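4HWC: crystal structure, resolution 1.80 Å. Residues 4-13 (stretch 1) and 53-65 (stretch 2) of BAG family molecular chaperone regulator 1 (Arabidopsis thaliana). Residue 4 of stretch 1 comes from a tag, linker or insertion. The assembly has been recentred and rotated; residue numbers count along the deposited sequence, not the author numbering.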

ATOM      1  N   SER A   4     -11.375   8.952 -16.618  1.00 82.37           N
ATOM      2  CA  SER A   4     -10.864  10.096 -15.872  1.00 84.26           C
ATOM      3  C   SER A   4      -9.686   9.691 -15.001  1.00 79.70           C
ATOM      4  O   SER A   4      -9.842   9.394 -13.818  1.00 80.43           O
ATOM      5  CB  SER A   4     -11.966  10.713 -15.010  1.00 66.83           C
ATOM      6  OG  SER A   4     -12.029  10.100 -13.734  1.00 67.10           O
ATOM      7  N   ALA A   5      -8.503   9.668 -15.599  1.00 32.22           N
ATOM      8  CA  ALA A   5      -7.258   9.296 -14.839  1.00 27.96           C
ATOM      9  C   ALA A   5      -7.093   9.864 -13.422  1.00 30.27           C
ATOM     10  O   ALA A   5      -7.077   9.125 -12.427  1.00 37.44           O
ATOM     11  CB  ALA A   5      -5.975   9.639 -15.644  1.00 28.42           C
ATOM     12  N   SER A   6      -6.957  11.180 -13.343  1.00 37.41           N
ATOM     13  CA  SER A   6      -6.808  11.859 -12.067  1.00 44.68           C
ATOM     14  C   SER A   6      -7.791  11.318 -11.026  1.00 44.14           C
ATOM     15  O   SER A   6      -7.413  11.077  -9.880  1.00 43.02           O
ATOM     16  CB  SER A   6      -7.026  13.362 -12.253  1.00 47.86           C
ATOM     17  OG  SER A   6      -6.670  14.070 -11.079  1.00 45.87           O
ATOM     18  N   LYS A   7      -9.044  11.122 -11.432  1.00 42.21           N
ATOM     19  CA  LYS A   7     -10.080  10.611 -10.534  1.00 43.37           C
ATOM     20  C   LYS A   7      -9.886   9.142 -10.153  1.00 38.88           C
ATOM     21  O   LYS A   7      -9.978   8.780  -8.978  1.00 35.57           O
ATOM     22  CB  LYS A   7     -11.458  10.788 -11.177  1.00 46.76           C
ATOM     23  CG  LYS A   7     -12.620  10.139 -10.423  1.00 45.64           C
ATOM     24  CD  LYS A   7     -13.010  10.901  -9.157  1.00 56.23           C
ATOM     25  CE  LYS A   7     -11.995  10.730  -8.035  1.00 58.27           C
ATOM     26  NZ  LYS A   7     -12.407  11.452  -6.799  1.00 65.37           N
ATOM     27  N   ALA A   8      -9.629   8.301 -11.150  1.00 35.70           N
ATOM     28  CA  ALA A   8      -9.429   6.871 -10.934  1.00 30.35           C
ATOM     29  C   ALA A   8      -8.213   6.583 -10.050  1.00 36.04           C
ATOM     30  O   ALA A   8      -8.118   5.520  -9.428  1.00 36.06           O
ATOM     31  CB  ALA A   8      -9.271   6.170 -12.271  1.00 32.06           C
ATOM     32  N   ILE A   9      -7.278   7.525 -10.013  1.00 34.56           N
ATOM     33  CA  ILE A   9      -6.074   7.372  -9.206  1.00 34.95           C
ATOM     34  C   ILE A   9      -6.360   7.836  -7.784  1.00 34.16           C
ATOM     35  O   ILE A   9      -5.944   7.192  -6.823  1.00 28.83           O
ATOM     36  CB  ILE A   9      -4.904   8.189  -9.798  1.00 32.51           C
ATOM     37  CG1 ILE A   9      -4.538   7.638 -11.177  1.00 24.91           C
ATOM     38  CG2 ILE A   9      -3.696   8.122  -8.878  1.00 25.87           C
ATOM     39  CD1 ILE A   9      -3.533   8.494 -11.927  1.00 32.95           C
ATOM     40  N   SER A  10      -7.078   8.950  -7.652  1.00 38.97           N
ATOM     41  CA  SER A  10      -7.429   9.473  -6.335  1.00 40.50           C
ATOM     42  C   SER A  10      -8.277   8.436  -5.611  1.00 42.44           C
ATOM     43  O   SER A  10      -8.375   8.440  -4.384  1.00 41.81           O
ATOM     44  CB  SER A  10      -8.213  10.784  -6.461  1.00 44.24           C
ATOM     45  OG  SER A  10      -7.378  11.844  -6.892  1.00 51.87           O
ATOM     46  N   ASP A  11      -8.889   7.550  -6.392  1.00 38.53           N
ATOM     47  CA  ASP A  11      -9.726   6.487  -5.858  1.00 46.25           C
ATOM     48  C   ASP A  11      -8.859   5.367  -5.285  1.00 41.47           C
ATOM     49  O   ASP A  11      -9.113   4.874  -4.186  1.00 37.46           O
ATOM     50  CB  ASP A  11     -10.635   5.940  -6.958  1.00 44.99           C
ATOM     51  CG  ASP A  11     -11.276   4.622  -6.581  1.00 50.70           C
ATOM     52  OD1 ASP A  11     -10.623   3.572  -6.764  1.00 52.40           O
ATOM     53  OD2 ASP A  11     -12.426   4.635  -6.092  1.00 58.83           O
ATOM     54  N   ILE A  12      -7.848   4.962  -6.045  1.00 33.37           N
ATOM     55  CA  ILE A  12      -6.920   3.926  -5.605  1.00 28.35           C
ATOM     56  C   ILE A  12      -6.213   4.511  -4.394  1.00 24.64           C
ATOM     57  O   ILE A  12      -5.870   3.803  -3.445  1.00 22.03           O
ATOM     58  CB  ILE A  12      -5.874   3.610  -6.702  1.00 29.29           C
ATOM     59  CG1 ILE A  12      -6.535   2.823  -7.835  1.00 30.35           C
ATOM     60  CG2 ILE A  12      -4.689   2.852  -6.108  1.00 21.42           C
ATOM     61  CD1 ILE A  12      -5.610   2.487  -8.984  1.00 26.02           C
ATOM     62  N   SER A  13      -6.009   5.822  -4.444  1.00 22.70           N
ATOM     63  CA  SER A  13      -5.344   6.547  -3.376  1.00 25.28           C
ATOM     64  C   SER A  13      -6.095   6.405  -2.056  1.00 23.73           C
ATOM     65  O   SER A  13      -5.482   6.303  -1.001  1.00 17.91           O
ATOM     66  CB  SER A  13      -5.232   8.025  -3.742  1.00 23.84           C
ATOM     67  OG  SER A  13      -4.572   8.740  -2.719  1.00 29.88           O
ATOM     68  N   ILE A  53      -1.286  -3.474  -9.260  1.00 19.24           N
ATOM     69  CA  ILE A  53      -1.717  -3.974 -10.560  1.00 19.23           C
ATOM     70  C   ILE A  53      -2.687  -2.965 -11.185  1.00 20.20           C
ATOM     71  O   ILE A  53      -2.568  -2.639 -12.363  1.00 27.02           O
ATOM     72  CB  ILE A  53      -2.408  -5.360 -10.426  1.00 20.90           C
ATOM     73  CG1 ILE A  53      -1.400  -6.396  -9.918  1.00 21.39           C
ATOM     74  CG2 ILE A  53      -2.981  -5.796 -11.772  1.00 24.18           C
ATOM     75  CD1 ILE A  53      -2.027  -7.744  -9.536  1.00 20.08           C
ATOM     76  N   LYS A  54      -3.634  -2.460 -10.396  1.00 21.92           N
ATOM     77  CA  LYS A  54      -4.600  -1.480 -10.894  1.00 21.64           C
ATOM     78  C   LYS A  54      -3.886  -0.229 -11.406  1.00 28.20           C
ATOM     79  O   LYS A  54      -4.290   0.365 -12.403  1.00 23.87           O
ATOM     80  CB  LYS A  54      -5.592  -1.078  -9.797  1.00 26.48           C
ATOM     81  CG  LYS A  54      -6.637  -2.139  -9.446  1.00 25.41           C
ATOM     82  CD  LYS A  54      -7.542  -1.646  -8.329  1.00 31.43           C
ATOM     83  CE  LYS A  54      -8.494  -2.731  -7.858  1.00 33.72           C
ATOM     84  NZ  LYS A  54      -7.767  -3.910  -7.319  1.00 40.83           N
ATOM     85  N   LEU A  55      -2.825   0.170 -10.710  1.00 20.74           N
ATOM     86  CA  LEU A  55      -2.054   1.345 -11.110  1.00 25.17           C
ATOM     87  C   LEU A  55      -0.984   1.140 -12.186  1.00 23.06           C
ATOM     88  O   LEU A  55      -0.372   2.104 -12.644  1.00 31.91           O
ATOM     89  CB  LEU A  55      -1.155   1.804  -9.954  1.00 20.94           C
ATOM     90  CG  LEU A  55      -1.861   2.398  -8.731  1.00 21.37           C
ATOM     91  CD1 LEU A  55      -0.872   2.516  -7.569  1.00 20.41           C
ATOM     92  CD2 LEU A  55      -2.440   3.768  -9.082  1.00 24.83           C
ATOM     93  N   ASP A  56      -0.758  -0.107 -12.586  1.00 53.66           N
ATOM     94  CA  ASP A  56       0.257  -0.419 -13.592  1.00 53.34           C
ATOM     95  C   ASP A  56      -0.506  -0.451 -14.917  1.00 53.76           C
ATOM     96  O   ASP A  56       0.000  -0.971 -15.915  1.00 53.70           O
ATOM     97  CB  ASP A  56       0.943  -1.773 -13.344  1.00 43.17           C
ATOM     98  CG  ASP A  56       2.090  -2.051 -14.314  1.00 42.87           C
ATOM     99  OD1 ASP A  56       3.012  -1.215 -14.416  1.00 42.50           O
ATOM    100  OD2 ASP A  56       2.078  -3.116 -14.966  1.00 43.04           O
ATOM    101  N   ALA A  57      -1.710   0.120 -14.930  1.00 55.08           N
ATOM    102  CA  ALA A  57      -2.533   0.143 -16.136  1.00 61.25           C
ATOM    103  C   ALA A  57      -3.317   1.439 -16.362  1.00 63.26           C
ATOM    104  O   ALA A  57      -4.115   1.525 -17.294  1.00 66.92           O
ATOM    105  CB  ALA A  57      -3.491  -1.043 -16.125  1.00 64.26           C
ATOM    106  N   ILE A  58      -3.108   2.442 -15.516  1.00 33.91           N
ATOM    107  CA  ILE A  58      -3.808   3.713 -15.680  1.00 37.89           C
ATOM    108  C   ILE A  58      -2.958   4.651 -16.532  1.00 40.97           C
ATOM    109  O   ILE A  58      -1.871   5.048 -16.125  1.00 39.10           O
ATOM    110  CB  ILE A  58      -4.079   4.390 -14.323  1.00 37.90           C
ATOM    111  CG1 ILE A  58      -4.993   3.504 -13.475  1.00 39.17           C
ATOM    112  CG2 ILE A  58      -4.705   5.761 -14.542  1.00 40.22           C
ATOM    113  CD1 ILE A  58      -5.332   4.095 -12.115  1.00 36.75           C
ATOM    114  N   VAL A  59      -3.447   4.999 -17.720  1.00 41.98           N
ATOM    115  CA  VAL A  59      -2.696   5.889 -18.598  1.00 36.58           C
ATOM    116  C   VAL A  59      -3.076   7.341 -18.362  1.00 40.59           C
ATOM    117  O   VAL A  59      -4.257   7.690 -18.302  1.00 43.07           O
ATOM    118  CB  VAL A  59      -2.927   5.563 -20.086  1.00 40.22           C
ATOM    119  CG1 VAL A  59      -2.076   6.481 -20.948  1.00 41.61           C
ATOM    120  CG2 VAL A  59      -2.571   4.117 -20.365  1.00 35.54           C
ATOM    121  N   ALA A  60      -2.060   8.183 -18.221  1.00 24.40           N
ATOM    122  CA  ALA A  60      -2.276   9.596 -17.991  1.00 31.03           C
ATOM    123  C   ALA A  60      -1.180  10.403 -18.668  1.00 25.58           C
ATOM    124  O   ALA A  60      -0.226   9.846 -19.217  1.00 23.06           O
ATOM    125  CB  ALA A  60      -2.285   9.883 -16.494  1.00 30.05           C
ATOM    126  N   GLU A  61      -1.330  11.719 -18.633  1.00 37.94           N
ATOM    127  CA  GLU A  61      -0.347  12.614 -19.214  1.00 41.32           C
ATOM    128  C   GLU A  61      -0.115  13.737 -18.222  1.00 39.54           C
ATOM    129  O   GLU A  61      -0.819  13.836 -17.217  1.00 43.12           O
ATOM    130  CB  GLU A  61      -0.854  13.191 -20.533  1.00 43.11           C
ATOM    131  CG  GLU A  61      -2.172  13.920 -20.412  1.00 47.41           C
ATOM    132  CD  GLU A  61      -2.279  15.082 -21.372  1.00 54.59           C
ATOM    133  OE1 GLU A  61      -2.076  14.874 -22.586  1.00 54.77           O
ATOM    134  OE2 GLU A  61      -2.569  16.207 -20.912  1.00 59.88           O
ATOM    135  N   GLY A  62       0.876  14.576 -18.503  1.00 41.19           N
ATOM    136  CA  GLY A  62       1.180  15.695 -17.631  1.00 37.52           C
ATOM    137  C   GLY A  62       1.302  15.349 -16.161  1.00 42.45           C
ATOM    138  O   GLY A  62       1.792  14.277 -15.800  1.00 37.98           O
ATOM    139  N   ASP A  63       0.852  16.265 -15.309  1.00 62.15           N
ATOM    140  CA  ASP A  63       0.914  16.084 -13.865  1.00 61.87           C
ATOM    141  C   ASP A  63       0.104  14.894 -13.353  1.00 58.90           C
ATOM    142  O   ASP A  63       0.286  14.462 -12.218  1.00 58.49           O
ATOM    143  CB  ASP A  63       0.461  17.364 -13.156  1.00 66.85           C
ATOM    144  CG  ASP A  63       1.426  18.519 -13.360  1.00 68.25           C
ATOM    145  OD1 ASP A  63       2.613  18.375 -13.000  1.00 68.30           O
ATOM    146  OD2 ASP A  63       0.997  19.572 -13.878  1.00 70.15           O
ATOM    147  N   VAL A  64      -0.793  14.363 -14.175  1.00 37.07           N
ATOM    148  CA  VAL A  64      -1.582  13.215 -13.746  1.00 36.01           C
ATOM    149  C   VAL A  64      -0.682  11.981 -13.709  1.00 32.41           C
ATOM    150  O   VAL A  64      -0.829  11.111 -12.848  1.00 30.08           O
ATOM    151  CB  VAL A  64      -2.768  12.954 -14.693  1.00 41.58           C
ATOM    152  CG1 VAL A  64      -3.633  11.827 -14.146  1.00 40.89           C
ATOM    153  CG2 VAL A  64      -3.594  14.223 -14.848  1.00 44.12           C
ATOM    154  N   LYS A  65       0.257  11.917 -14.649  1.00 28.82           N
ATOM    155  CA  LYS A  65       1.190  10.802 -14.716  1.00 26.81           C
ATOM    156  C   LYS A  65       2.036  10.809 -13.448  1.00 22.90           C
ATOM    157  O   LYS A  65       2.390   9.758 -12.914  1.00 24.84           O
ATOM    158  CB  LYS A  65       2.081  10.933 -15.956  1.00 30.33           C
ATOM    159  CG  LYS A  65       3.088   9.816 -16.123  1.00 33.67           C
ATOM    160  CD  LYS A  65       3.528   9.675 -17.579  1.00 35.15           C
ATOM    161  CE  LYS A  65       4.214  10.928 -18.089  1.00 35.14           C
ATOM    162  NZ  LYS A  65       5.482  11.199 -17.356  1.00 38.96           N
TER

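Packing of apolar side chains holds the two stretches together; no hydrogen bond crosses between them, and 431 Å² of surface is buried, both sides summed. Stretch 1 is helical from Ala5 to Ser13, and its inward face is built from Ala5, Ala8, Ile9 and Ile12, whose CA-to-CB bonds all point toward stretch 2. Lys7, on another face, points away, its chain free of the contact. Stretch 2 meets this face with the end of one helix (Lys54, Leu55), the loop carrying Ile58 and Ala60, and Val64 in the next helix.

Ile58 is the link between the two ends of the contact. Its chi1 m, chi2 t conformation extends CG1 and CD1 along the helix, so that CD1 lies 3.5 Å from Ile12 CD1 and 3.8 Å from Ile9 CG1, while its other branch, CG2, lies near both Ala5 CB, at 4.2 Å, and Ile9 CD1, at 4.0 Å. Ile58 CD1 also approaches the backbone, 4.1 Å from Ala8 O; the methyl of Ala8 adds little, with its CB 4.5 Å from Ile58 CD1.

Ile12 has the largest area covered by the other stretch. Also m, t (chi1 -73°, chi2 179°), it holds CD1 at full reach, 3.4 Å from Leu55 CD2 and 3.7 Å from Lys54 CB. Leu55 starts sideways, but its m, t rotamer brings its end nearer, which is how CD2 comes to meet that methyl. Lys54 offers the aliphatic start of its chain: CB points toward stretch 1, whereas the rest leads away through t, t and p torsions, leaving the exposed amine clear of the apolar contact.

Ile9 repeats the m, t conformation and is buried. Its CD1 sits between Ile58 CG2 and Val64, 4.0 Å from Val64 CG1 and 3.9 Å from Val64 O. Val64, with chi1 t, places CG1 against the start of the helix: this methyl is 3.5 Å from both Ala5 CB and Ser6 N, and 4.2 Å from Ser6 CB. Ser6 itself points sideways at the margin of the contact, where its exposed hydroxyl needs no partner from stretch 2.

Here the backbones come close, with Ala5 CA 5.9 Å from Ala60 CA and Ser6 CA 5.7 Å from Val64 CA. Small side chains suit such spacing: Ala5 CB lies 3.8 Å from Ala60 CB and 3.7 Å from Val59 O. Val59 contributes that carbonyl while its side chain points away.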